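Local coordinates for extracellular solute-binding protein, family 1 (Trichodesmium erythraeum IMS101, PDB 6G7N) that binds ferric iron and probably delivers it to an ABC transporter for uptake into the cell, at residues T13-L27 and K250-F264. Numbering follows the deposited sequence. Where two conformers were deposited one is given.
Sequences TDQALYDSFTKKTGL and KFLEYLVSPEAQKIF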
ATOM      1  N   THR A  13     -11.859 -13.572   4.527  1.00 16.11           N
ATOM      2  CA  THR A  13     -12.220 -14.012   3.200  1.00 16.57           C
ATOM      3  C   THR A  13     -11.053 -14.725   2.468  1.00 15.21           C
ATOM      4  O   THR A  13     -11.307 -15.493   1.531  1.00 16.65           O
ATOM      5  CB  THR A  13     -12.749 -12.827   2.374  1.00 18.26           C
ATOM      6  OG1 THR A  13     -11.832 -11.735   2.474  1.00 18.82           O
ATOM      7  CG2 THR A  13     -14.125 -12.366   2.864  1.00 21.25           C
ATOM      8  N   ASP A  14      -9.813 -14.542   2.928  1.00 15.30           N
ATOM      9  CA  ASP A  14      -8.678 -15.221   2.328  1.00 15.57           C
ATOM     10  C   ASP A  14      -8.676 -16.725   2.597  1.00 15.21           C
ATOM     11  O   ASP A  14      -7.991 -17.454   1.905  1.00 16.70           O
ATOM     12  CB  ASP A  14      -7.337 -14.621   2.813  1.00 15.42           C
ATOM     13  CG  ASP A  14      -7.120 -13.165   2.374  1.00 16.75           C
ATOM     14  OD1 ASP A  14      -7.708 -12.760   1.351  1.00 17.88           O
ATOM     15  OD2 ASP A  14      -6.355 -12.434   3.048  1.00 17.32           O
ATOM     16  N   GLN A  15      -9.454 -17.192   3.573  1.00 15.58           N
ATOM     17  CA  GLN A  15      -9.571 -18.671   3.735  1.00 15.16           C
ATOM     18  C   GLN A  15     -10.031 -19.397   2.451  1.00 16.88           C
ATOM     19  O   GLN A  15      -9.576 -20.498   2.163  1.00 17.07           O
ATOM     20  CB  GLN A  15     -10.493 -19.025   4.890  1.00 17.44           C
ATOM     21  CG  GLN A  15     -10.397 -20.496   5.289  1.00 18.56           C
ATOM     22  CD  GLN A  15      -9.027 -20.881   5.809  1.00 18.95           C
ATOM     23  OE1 GLN A  15      -8.495 -20.205   6.663  1.00 21.33           O
ATOM     24  NE2 GLN A  15      -8.431 -21.954   5.270  1.00 20.26           N
ATOM     25  N   ALA A  16     -10.822 -18.713   1.620  1.00 17.45           N
ATOM     26  CA  ALA A  16     -11.222 -19.281   0.304  1.00 18.42           C
ATOM     27  C   ALA A  16     -10.028 -19.505  -0.621  1.00 18.08           C
ATOM     28  O   ALA A  16      -9.968 -20.482  -1.347  1.00 19.70           O
ATOM     29  CB  ALA A  16     -12.260 -18.401  -0.384  1.00 21.29           C
ATOM     30  N   LEU A  17      -9.071 -18.586  -0.559  1.00 18.12           N
ATOM     31  CA  LEU A  17      -7.893 -18.715  -1.334  0.50 17.29           C
ATOM     32  C   LEU A  17      -7.045 -19.900  -0.819  1.00 15.16           C
ATOM     33  O   LEU A  17      -6.569 -20.692  -1.627  1.00 16.05           O
ATOM     34  CB  LEU A  17      -7.215 -17.350  -1.259  0.50 19.96           C
ATOM     35  CG  LEU A  17      -6.067 -17.073  -2.147  0.50 19.73           C
ATOM     36  CD1 LEU A  17      -5.998 -15.593  -2.425  0.50 17.82           C
ATOM     37  CD2 LEU A  17      -4.829 -17.563  -1.426  0.50 18.31           C
ATOM     38  N   TYR A  18      -6.894 -20.021   0.503  1.00 14.69           N
ATOM     39  CA  TYR A  18      -6.061 -21.095   1.024  1.00 14.86           C
ATOM     40  C   TYR A  18      -6.693 -22.440   0.663  1.00 14.57           C
ATOM     41  O   TYR A  18      -6.006 -23.350   0.263  1.00 16.07           O
ATOM     42  CB  TYR A  18      -5.867 -20.992   2.543  1.00 14.95           C
ATOM     43  CG  TYR A  18      -5.370 -19.650   3.053  1.00 14.96           C
ATOM     44  CD1 TYR A  18      -4.646 -18.757   2.263  1.00 15.65           C
ATOM     45  CD2 TYR A  18      -5.675 -19.268   4.349  1.00 15.58           C
ATOM     46  CE1 TYR A  18      -4.252 -17.526   2.745  1.00 15.59           C
ATOM     47  CE2 TYR A  18      -5.280 -18.045   4.855  1.00 16.53           C
ATOM     48  CZ  TYR A  18      -4.576 -17.170   4.050  1.00 15.83           C
ATOM     49  OH  TYR A  18      -4.187 -15.923   4.524  1.00 16.20           O
ATOM     50  N   ASP A  19      -8.007 -22.541   0.819  1.00 13.86           N
ATOM     51  CA  ASP A  19      -8.702 -23.798   0.523  1.00 14.27           C
ATOM     52  C   ASP A  19      -8.619 -24.184  -0.949  1.00 14.28           C
ATOM     53  O   ASP A  19      -8.435 -25.347  -1.264  1.00 15.29           O
ATOM     54  CB  ASP A  19     -10.153 -23.698   0.990  1.00 16.14           C
ATOM     55  CG  ASP A  19     -10.297 -23.674   2.536  1.00 18.03           C
ATOM     56  OD1 ASP A  19      -9.297 -23.877   3.249  1.00 22.20           O
ATOM     57  OD2 ASP A  19     -11.391 -23.394   3.002  1.00 23.86           O
ATOM     58  N   SER A  20      -8.726 -23.216  -1.850  1.00 14.55           N
ATOM     59  CA  SER A  20      -8.559 -23.487  -3.271  1.00 14.41           C
ATOM     60  C   SER A  20      -7.141 -23.931  -3.585  1.00 14.21           C
ATOM     61  O   SER A  20      -6.929 -24.893  -4.356  1.00 15.20           O
ATOM     62  CB  SER A  20      -8.951 -22.264  -4.072  1.00 15.92           C
ATOM     63  OG  SER A  20      -8.731 -22.528  -5.441  1.00 18.97           O
ATOM     64  N   PHE A  21      -6.164 -23.237  -3.007  1.00 13.91           N
ATOM     65  CA  PHE A  21      -4.762 -23.642  -3.138  1.00 13.70           C
ATOM     66  C   PHE A  21      -4.565 -25.093  -2.698  1.00 13.93           C
ATOM     67  O   PHE A  21      -3.910 -25.866  -3.405  1.00 14.24           O
ATOM     68  CB  PHE A  21      -3.879 -22.686  -2.356  1.00 13.43           C
ATOM     69  CG  PHE A  21      -2.459 -23.081  -2.321  1.00 12.98           C
ATOM     70  CD1 PHE A  21      -1.664 -22.905  -3.449  1.00 13.27           C
ATOM     71  CD2 PHE A  21      -1.868 -23.576  -1.168  1.00 14.30           C
ATOM     72  CE1 PHE A  21      -0.328 -23.254  -3.445  1.00 15.63           C
ATOM     73  CE2 PHE A  21      -0.526 -23.902  -1.146  1.00 16.10           C
ATOM     74  CZ  PHE A  21       0.244 -23.747  -2.293  1.00 16.19           C
ATOM     75  N   THR A  22      -5.135 -25.468  -1.570  1.00 14.06           N
ATOM     76  CA  THR A  22      -5.004 -26.837  -1.108  1.00 14.76           C
ATOM     77  C   THR A  22      -5.653 -27.852  -2.065  1.00 15.04           C
ATOM     78  O   THR A  22      -5.080 -28.919  -2.319  1.00 16.19           O
ATOM     79  CB  THR A  22      -5.543 -26.957   0.313  1.00 15.69           C
ATOM     80  OG1 THR A  22      -4.829 -26.042   1.148  1.00 18.42           O
ATOM     81  CG2 THR A  22      -5.382 -28.354   0.842  1.00 19.08           C
ATOM     82  N   LYS A  23      -6.811 -27.495  -2.582  1.00 14.85           N
ATOM     83  CA  LYS A  23      -7.469 -28.384  -3.602  0.70 16.83           C
ATOM     84  C   LYS A  23      -6.585 -28.572  -4.854  1.00 16.41           C
ATOM     85  O   LYS A  23      -6.464 -29.654  -5.432  1.00 18.96           O
ATOM     86  CB  LYS A  23      -8.809 -27.775  -4.008  0.70 20.36           C
ATOM     87  CG  LYS A  23      -9.660 -28.544  -4.999  0.70 26.76           C
ATOM     88  CD  LYS A  23     -11.007 -27.844  -5.187  0.70 34.03           C
ATOM     89  CE  LYS A  23     -11.786 -28.393  -6.378  0.70 39.35           C
ATOM     90  NZ  LYS A  23     -12.589 -27.352  -7.084  0.70 42.63           N
ATOM     91  N   LYS A  24      -5.950 -27.495  -5.281  1.00 14.83           N
ATOM     92  CA  LYS A  24      -5.124 -27.522  -6.491  1.00 15.27           C
ATOM     93  C   LYS A  24      -3.758 -28.170  -6.336  1.00 15.25           C
ATOM     94  O   LYS A  24      -3.246 -28.756  -7.291  1.00 19.28           O
ATOM     95  CB  LYS A  24      -4.982 -26.086  -7.028  1.00 17.42           C
ATOM     96  CG  LYS A  24      -6.285 -25.528  -7.555  1.00 19.70           C
ATOM     97  CD  LYS A  24      -6.191 -24.044  -7.858  1.00 23.88           C
ATOM     98  CE  LYS A  24      -7.420 -23.543  -8.552  1.00 33.40           C
ATOM     99  NZ  LYS A  24      -7.131 -23.621  -9.997  1.00 39.45           N
ATOM    100  N   THR A  25      -3.173 -28.075  -5.154  1.00 14.98           N
ATOM    101  CA  THR A  25      -1.777 -28.475  -4.905  1.00 16.50           C
ATOM    102  C   THR A  25      -1.580 -29.578  -3.896  1.00 16.29           C
ATOM    103  O   THR A  25      -0.499 -30.151  -3.832  1.00 19.10           O
ATOM    104  CB  THR A  25      -0.914 -27.295  -4.465  1.00 16.52           C
ATOM    105  OG1 THR A  25      -1.236 -26.912  -3.119  1.00 16.67           O
ATOM    106  CG2 THR A  25      -1.038 -26.116  -5.411  1.00 18.19           C
ATOM    107  N   GLY A  26      -2.579 -29.825  -3.063  1.00 16.24           N
ATOM    108  CA  GLY A  26      -2.446 -30.751  -1.958  1.00 18.34           C
ATOM    109  C   GLY A  26      -1.826 -30.169  -0.701  1.00 18.59           C
ATOM    110  O   GLY A  26      -1.736 -30.871   0.289  1.00 22.68           O
ATOM    111  N   LEU A  27      -1.393 -28.916  -0.731  1.00 17.16           N
ATOM    112  CA  LEU A  27      -0.640 -28.332   0.379  1.00 17.47           C
ATOM    113  C   LEU A  27      -1.548 -27.532   1.293  1.00 17.39           C
ATOM    114  O   LEU A  27      -2.269 -26.667   0.823  1.00 17.26           O
ATOM    115  CB  LEU A  27       0.418 -27.398  -0.177  1.00 17.97           C
ATOM    116  CG  LEU A  27       1.518 -28.084  -0.976  1.00 19.71           C
ATOM    117  CD1 LEU A  27       2.375 -27.037  -1.658  1.00 20.39           C
ATOM    118  CD2 LEU A  27       2.386 -29.016  -0.140  1.00 25.08           C
ATOM    119  N   LYS A 250       4.884 -22.406  -5.301  1.00 12.31           N
ATOM    120  CA  LYS A 250       3.535 -22.728  -5.811  1.00 12.47           C
ATOM    121  C   LYS A 250       2.495 -21.765  -5.260  1.00 11.06           C
ATOM    122  O   LYS A 250       1.537 -21.397  -5.985  1.00 11.78           O
ATOM    123  CB  LYS A 250       3.142 -24.164  -5.471  1.00 13.35           C
ATOM    124  CG  LYS A 250       3.855 -25.235  -6.289  1.00 15.94           C
ATOM    125  CD  LYS A 250       3.329 -26.632  -5.956  1.00 19.02           C
ATOM    126  CE  LYS A 250       3.983 -27.728  -6.802  1.00 21.77           C
ATOM    127  NZ  LYS A 250       3.391 -29.074  -6.562  1.00 26.13           N
ATOM    128  N   PHE A 251       2.624 -21.394  -3.995  1.00 11.12           N
ATOM    129  CA  PHE A 251       1.668 -20.465  -3.406  1.00 11.10           C
ATOM    130  C   PHE A 251       1.747 -19.088  -4.058  1.00 11.27           C
ATOM    131  O   PHE A 251       0.689 -18.536  -4.438  1.00 10.97           O
ATOM    132  CB  PHE A 251       1.890 -20.381  -1.896  1.00 12.05           C
ATOM    133  CG  PHE A 251       0.848 -19.545  -1.198  1.00 12.40           C
ATOM    134  CD1 PHE A 251      -0.454 -19.991  -1.085  1.00 13.30           C
ATOM    135  CD2 PHE A 251       1.158 -18.305  -0.668  1.00 12.44           C
ATOM    136  CE1 PHE A 251      -1.438 -19.239  -0.461  1.00 14.48           C
ATOM    137  CE2 PHE A 251       0.190 -17.544  -0.025  1.00 12.97           C
ATOM    138  CZ  PHE A 251      -1.101 -18.009   0.082  1.00 14.60           C
ATOM    139  N   LEU A 252       2.947 -18.544  -4.213  1.00 11.22           N
ATOM    140  CA  LEU A 252       3.055 -17.246  -4.888  1.00 10.87           C
ATOM    141  C   LEU A 252       2.493 -17.293  -6.299  1.00 10.72           C
ATOM    142  O   LEU A 252       1.790 -16.371  -6.741  1.00 10.91           O
ATOM    143  CB  LEU A 252       4.497 -16.750  -4.906  1.00 11.38           C
ATOM    144  CG  LEU A 252       5.183 -16.541  -3.548  1.00 13.37           C
ATOM    145  CD1 LEU A 252       6.484 -15.817  -3.779  1.00 14.82           C
ATOM    146  CD2 LEU A 252       4.278 -15.783  -2.553  1.00 13.43           C
ATOM    147  N   GLU A 253       2.794 -18.365  -7.025  1.00 10.75           N
ATOM    148  CA  GLU A 253       2.274 -18.486  -8.390  1.00 11.00           C
ATOM    149  C   GLU A 253       0.751 -18.585  -8.384  1.00 10.82           C
ATOM    150  O   GLU A 253       0.083 -17.997  -9.237  1.00 11.78           O
ATOM    151  CB  GLU A 253       2.909 -19.656  -9.099  1.00 11.52           C
ATOM    152  CG  GLU A 253       4.368 -19.411  -9.411  1.00 11.95           C
ATOM    153  CD  GLU A 253       5.091 -20.555 -10.109  1.00 14.75           C
ATOM    154  OE1 GLU A 253       4.650 -21.715 -10.009  1.00 20.71           O
ATOM    155  OE2 GLU A 253       6.167 -20.294 -10.704  1.00 16.19           O
ATOM    156  N   TYR A 254       0.181 -19.332  -7.437  1.00 10.62           N
ATOM    157  CA  TYR A 254      -1.267 -19.404  -7.328  1.00 10.92           C
ATOM    158  C   TYR A 254      -1.892 -18.025  -7.122  1.00 10.62           C
ATOM    159  O   TYR A 254      -2.948 -17.721  -7.686  1.00 10.81           O
ATOM    160  CB  TYR A 254      -1.634 -20.376  -6.196  1.00 11.59           C
ATOM    161  CG  TYR A 254      -3.077 -20.254  -5.809  1.00 12.78           C
ATOM    162  CD1 TYR A 254      -4.100 -20.726  -6.620  1.00 15.66           C
ATOM    163  CD2 TYR A 254      -3.437 -19.549  -4.652  1.00 14.48           C
ATOM    164  CE1 TYR A 254      -5.436 -20.523  -6.264  1.00 18.12           C
ATOM    165  CE2 TYR A 254      -4.738 -19.343  -4.314  1.00 17.25           C
ATOM    166  CZ  TYR A 254      -5.734 -19.812  -5.113  1.00 17.38           C
ATOM    167  OH  TYR A 254      -7.048 -19.529  -4.784  1.00 22.37           O
ATOM    168  N   LEU A 255      -1.227 -17.165  -6.344  1.00 10.40           N
ATOM    169  CA  LEU A 255      -1.773 -15.842  -6.059  1.00 10.55           C
ATOM    170  C   LEU A 255      -1.953 -14.950  -7.274  1.00  9.91           C
ATOM    171  O   LEU A 255      -2.743 -13.996  -7.196  1.00 10.96           O
ATOM    172  CB  LEU A 255      -0.943 -15.114  -5.009  1.00 11.04           C
ATOM    173  CG  LEU A 255      -1.008 -15.674  -3.582  1.00 12.82           C
ATOM    174  CD1 LEU A 255      -0.055 -14.869  -2.709  1.00 14.61           C
ATOM    175  CD2 LEU A 255      -2.401 -15.628  -3.019  1.00 15.21           C
ATOM    176  N   VAL A 256      -1.241 -15.216  -8.378  1.00  9.82           N
ATOM    177  CA  VAL A 256      -1.432 -14.417  -9.588  1.00 10.48           C
ATOM    178  C   VAL A 256      -2.498 -14.976 -10.515  1.00 10.71           C
ATOM    179  O   VAL A 256      -2.785 -14.365 -11.546  1.00 12.28           O
ATOM    180  CB  VAL A 256      -0.131 -14.109 -10.345  1.00 11.27           C
ATOM    181  CG1 VAL A 256       0.871 -13.430  -9.418  1.00 13.61           C
ATOM    182  CG2 VAL A 256       0.484 -15.336 -10.991  1.00 12.66           C
ATOM    183  N   SER A 257      -3.087 -16.125 -10.176  1.00 10.90           N
ATOM    184  CA  SER A 257      -4.177 -16.645 -10.983  1.00 12.15           C
ATOM    185  C   SER A 257      -5.375 -15.675 -10.947  1.00 11.92           C
ATOM    186  O   SER A 257      -5.578 -14.968  -9.959  1.00 12.09           O
ATOM    187  CB  SER A 257      -4.595 -18.038 -10.515  1.00 12.96           C
ATOM    188  OG  SER A 257      -5.218 -18.008  -9.232  1.00 13.58           O
ATOM    189  N   PRO A 258      -6.231 -15.684 -11.983  1.00 13.26           N
ATOM    190  CA  PRO A 258      -7.359 -14.743 -11.951  1.00 14.90           C
ATOM    191  C   PRO A 258      -8.276 -14.913 -10.751  1.00 13.84           C
ATOM    192  O   PRO A 258      -8.721 -13.928 -10.173  1.00 15.38           O
ATOM    193  CB  PRO A 258      -8.053 -14.995 -13.279  1.00 17.23           C
ATOM    194  CG  PRO A 258      -6.912 -15.408 -14.172  1.00 18.92           C
ATOM    195  CD  PRO A 258      -6.063 -16.294 -13.309  1.00 15.50           C
ATOM    196  N   GLU A 259      -8.540 -16.166 -10.410  1.00 14.35           N
ATOM    197  CA  GLU A 259      -9.446 -16.383  -9.263  1.00 15.45           C
ATOM    198  C   GLU A 259      -8.859 -15.875  -7.907  1.00 13.77           C
ATOM    199  O   GLU A 259      -9.543 -15.242  -7.091  1.00 15.80           O
ATOM    200  CB  GLU A 259      -9.815 -17.872  -9.219  1.00 19.66           C
ATOM    201  N   ALA A 260      -7.565 -16.145  -7.708  1.00 12.58           N
ATOM    202  CA  ALA A 260      -6.897 -15.696  -6.493  1.00 12.57           C
ATOM    203  C   ALA A 260      -6.759 -14.180  -6.493  1.00 11.58           C
ATOM    204  O   ALA A 260      -6.932 -13.535  -5.446  1.00 12.54           O
ATOM    205  CB  ALA A 260      -5.539 -16.336  -6.349  1.00 13.68           C
ATOM    206  N   GLN A 261      -6.465 -13.597  -7.651  1.00 11.23           N
ATOM    207  CA  GLN A 261      -6.364 -12.154  -7.740  1.00 11.55           C
ATOM    208  C   GLN A 261      -7.651 -11.467  -7.316  1.00 12.56           C
ATOM    209  O   GLN A 261      -7.629 -10.469  -6.586  1.00 12.94           O
ATOM    210  CB  GLN A 261      -5.964 -11.720  -9.167  1.00 10.84           C
ATOM    211  CG  GLN A 261      -4.476 -11.891  -9.445  1.00 10.68           C
ATOM    212  CD  GLN A 261      -3.710 -10.781  -8.772  1.00  9.71           C
ATOM    213  OE1 GLN A 261      -3.804  -9.607  -9.168  1.00 10.28           O
ATOM    214  NE2 GLN A 261      -2.974 -11.135  -7.724  1.00 10.73           N
ATOM    215  N   LYS A 262      -8.775 -12.010  -7.769  1.00 12.92           N
ATOM    216  CA  LYS A 262     -10.073 -11.454  -7.364  1.00 14.51           C
ATOM    217  C   LYS A 262     -10.260 -11.557  -5.850  1.00 13.52           C
ATOM    218  O   LYS A 262     -10.598 -10.566  -5.182  1.00 15.05           O
ATOM    219  CB  LYS A 262     -11.195 -12.173  -8.085  1.00 16.32           C
ATOM    220  CG  LYS A 262     -12.584 -11.743  -7.649  1.00 19.64           C
ATOM    221  CD  LYS A 262     -13.690 -12.509  -8.368  1.00 22.57           C
ATOM    222  CE  LYS A 262     -15.081 -12.173  -7.849  1.00 26.34           C
ATOM    223  NZ  LYS A 262     -15.415 -10.748  -8.044  1.00 32.11           N
ATOM    224  N   ILE A 263     -10.094 -12.740  -5.287  1.00 13.45           N
ATOM    225  CA  ILE A 263     -10.379 -12.928  -3.874  1.00 14.04           C
ATOM    226  C   ILE A 263      -9.432 -12.091  -3.015  1.00 13.03           C
ATOM    227  O   ILE A 263      -9.879 -11.422  -2.071  1.00 14.28           O
ATOM    228  CB  ILE A 263     -10.238 -14.407  -3.488  1.00 15.71           C
ATOM    229  CG1 ILE A 263     -11.319 -15.267  -4.156  1.00 18.38           C
ATOM    230  CG2 ILE A 263     -10.282 -14.577  -1.973  1.00 16.84           C
ATOM    231  CD1 ILE A 263     -11.034 -16.752  -4.157  1.00 21.25           C
ATOM    232  N   PHE A 264      -8.148 -12.112  -3.343  1.00 12.34           N
ATOM    233  CA  PHE A 264      -7.165 -11.433  -2.516  1.00 12.61           C
ATOM    234  C   PHE A 264      -7.348  -9.924  -2.590  1.00 12.88           C
ATOM    235  O   PHE A 264      -7.285  -9.235  -1.560  1.00 13.54           O
ATOM    236  CB  PHE A 264      -5.757 -11.825  -2.960  1.00 12.82           C
ATOM    237  CG  PHE A 264      -4.671 -11.240  -2.111  1.00 12.65           C
ATOM    238  CD1 PHE A 264      -4.501 -11.612  -0.781  1.00 15.07           C
ATOM    239  CD2 PHE A 264      -3.847 -10.239  -2.624  1.00 12.30           C
ATOM    240  CE1 PHE A 264      -3.497 -11.048  -0.017  1.00 15.58           C
ATOM    241  CE2 PHE A 264      -2.868  -9.667  -1.848  1.00 12.53           C
ATOM    242  CZ  PHE A 264      -2.687 -10.089  -0.553  1.00 13.71           C
TER
HETATM  243  O   HOH W   1     -10.181 -12.288   0.574  1.00 18.39           O
HETATM  244  O   HOH W   2      -7.610 -10.005   1.065  1.00 17.45           O
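F21 and F251 meet edge to face: the F251 edge, led by CD1, points into the face of F21, with centroids 5.0 Å apart and planes at 84°. T25 OG1 sits over the opposite face of F21, so that ring is held from both sides. The tip of F21 also lies along the backbone of helix 250-255, its CE1 3.4 Å from F251 CA.

Y254 is a knob among L17, S20, F21 and K24. With CG anti to the backbone N (chi1 166°), its ring reaches across to helix 15-25, taking F21 CB over one face in a CH-pi contact, 4.1 Å from CB to the ring centroid, and A260 CB over the other. Replacing this tyrosine by an alanine is likely to open a gap between F21 and A260, costing F21 CB its CH-pi partner and L17 CD2 the ring edge it rests against.

L17 is the reciprocal knob, among Y254, L255, A260 and I263. Its CD2 lies in the plane of the Y254 ring, at the edge. Both methyls touch L255 CD2, and CD1 also reaches A260 CB and F264 CB.

Water bridges the D14 end. One water lies among T13 OG1, D14 OD1 and I263 O; a second lies between D14 OD1 and F264 O, 2.8 Å from each. D14 OD2 takes Y11 N, and F264 O also receives R9; Y11 and R9 line the ligand pocket.

Helix 15-25 is thus joined to helices 250-255 and 258-264 mainly by apolar and aromatic packing, with waters tying the D14 carboxylate to the carbonyls of I263 and F264.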